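Local structure of acetoin utilization protein AcuB, putative (Vibrio cholerae, 2O16) at residues A[110-115]-A[122-127]. The protein is of unknown function but carries a pair of CBS domains, modules that commonly bind adenine nucleotides, and may take part in acetoin utilization. Numbering follows the deposited sequence. Where two conformers were deposited one is given.
With PO4 (phosphate ion), chain C.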
# COMPACT_ATOMS: atom_id res chain seq x y z
N GLY A 110 -0.63 7.07 3.98
CA GLY A 110 0.28 6.13 4.65
C GLY A 110 0.94 5.14 3.70
O GLY A 110 2.14 4.79 3.87
N CYS A 111 0.19 4.73 2.67
CA CYS A 111 0.63 3.74 1.69
C CYS A 111 0.27 4.16 0.28
O CYS A 111 -0.86 4.53 0.01
CB CYS A 111 -0.03 2.39 1.97
SG CYS A 111 0.31 1.09 0.77
N LEU A 112 1.24 4.11 -0.62
CA LEU A 112 1.05 4.55 -1.99
C LEU A 112 1.34 3.38 -2.94
O LEU A 112 2.50 2.99 -3.12
CB LEU A 112 1.95 5.78 -2.24
CG LEU A 112 1.93 6.60 -3.53
CD1 LEU A 112 0.52 7.21 -3.77
CD2 LEU A 112 3.02 7.70 -3.46
N PRO A 113 0.28 2.79 -3.54
CA PRO A 113 0.47 1.78 -4.59
C PRO A 113 1.21 2.38 -5.78
O PRO A 113 1.02 3.54 -6.09
CB PRO A 113 -0.96 1.43 -5.02
CG PRO A 113 -1.85 1.91 -3.87
CD PRO A 113 -1.14 3.06 -3.25
N VAL A 114 2.06 1.57 -6.41
CA VAL A 114 2.88 1.97 -7.54
C VAL A 114 2.33 1.18 -8.73
O VAL A 114 2.21 -0.06 -8.69
CB VAL A 114 4.38 1.61 -7.30
CG1 VAL A 114 5.29 2.02 -8.49
CG2 VAL A 114 4.87 2.23 -5.99
N VAL A 115 1.94 1.90 -9.77
CA VAL A 115 1.27 1.28 -10.92
C VAL A 115 1.98 1.68 -12.23
O VAL A 115 2.42 2.81 -12.37
CB VAL A 115 -0.23 1.68 -11.00
CG1 VAL A 115 -1.04 1.09 -9.78
CG2 VAL A 115 -0.38 3.17 -11.05
N GLY A 122 4.05 -2.45 -7.32
CA GLY A 122 4.63 -2.36 -5.99
C GLY A 122 3.78 -1.51 -5.07
O GLY A 122 2.77 -0.97 -5.50
N ILE A 123 4.20 -1.39 -3.81
CA ILE A 123 3.61 -0.43 -2.88
C ILE A 123 4.71 0.28 -2.11
O ILE A 123 5.78 -0.28 -1.90
CB ILE A 123 2.63 -1.08 -1.84
CG1 ILE A 123 3.33 -2.20 -1.03
CG2 ILE A 123 1.34 -1.56 -2.58
CD1 ILE A 123 2.47 -2.82 0.14
N ILE A 124 4.43 1.53 -1.70
CA ILE A 124 5.31 2.23 -0.77
C ILE A 124 4.61 2.26 0.57
O ILE A 124 3.50 2.79 0.67
CB ILE A 124 5.58 3.69 -1.18
CG1 ILE A 124 6.13 3.79 -2.61
CG2 ILE A 124 6.51 4.36 -0.13
CD1 ILE A 124 6.21 5.24 -3.10
N THR A 125 5.24 1.71 1.60
CA THR A 125 4.66 1.80 2.94
C THR A 125 5.65 2.39 3.93
O THR A 125 6.84 2.55 3.61
CB THR A 125 4.25 0.43 3.54
OG1 THR A 125 5.40 -0.40 3.61
CG2 THR A 125 3.14 -0.25 2.69
N ASP A 126 5.17 2.68 5.14
CA ASP A 126 6.07 3.16 6.19
C ASP A 126 7.28 2.20 6.31
O ASP A 126 8.42 2.66 6.51
CB ASP A 126 5.32 3.38 7.52
CG ASP A 126 4.34 2.26 7.85
OD1 ASP A 126 4.53 1.12 7.38
OD2 ASP A 126 3.37 2.51 8.59
N SER A 127 7.05 0.89 6.17
CA SER A 127 8.16 -0.08 6.27
C SER A 127 9.28 0.22 5.27
O SER A 127 10.46 0.07 5.58
CB SER A 127 7.68 -1.53 6.16
OG SER A 127 6.63 -1.76 7.10
P PO4 C . 2.78 -1.92 6.39
O1 PO4 C . 1.62 -2.38 5.54
O2 PO4 C . 2.46 -0.49 6.80
O3 PO4 C . 2.74 -2.80 7.62
O4 PO4 C . 4.13 -2.01 5.70
O HOH W 1 2.41 2.40 5.32
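Leu112 and Ile124 form an antiparallel hydrogen-bonded pair, Leu112 N giving to Ile124 O at 2.9 Å and Ile124 N to Leu112 O at 2.8 Å. Two residues on, Val114 N reaches Gly122 O at 2.8 Å, while the return bond from Gly122 N to Val114 O is weak. Pro113, which has no N-H to give, faces Ile123 in the non-hydrogen-bonded pair between them. On the Leu112 face, Leu112 and Ile124 run side by side until CD2 of Leu112 meets CD1 of Ile124 at 4.0 Å, and both touch Met104 of helix 97-106. With CG1 anti to the carbonyl carbon (chi1 -55°), the Ile124 side chain crosses that of Val114 at a slant, its CG1 3.9 Å from CG2 of Val114. The strands make the beta hairpin of the second CBS domain, and the Pro113 and Ile123 face turns to strands 38-42 and 48-53 of the first CBS domain, in keeping with a CBS pair. There SG of Cys111, anti to its backbone N (chi1 175°), touches CG2 of Thr125 at 3.7 Å and CB of Ile123. Thr125 N-caps helix 126-141 through a weak bond from Ser127 N to its OG1. A phosphate, probably from the crystallisation liquor, lies at this helix start: Ser127 OG donates to its O4 at 2.9 Å, and His38 ND1 and Arg37 N also bind it, while the Arg37 side chain is salt-bridged to Asp126 OD2. One water joins Gly110 O, Asp126 N and phosphate O2.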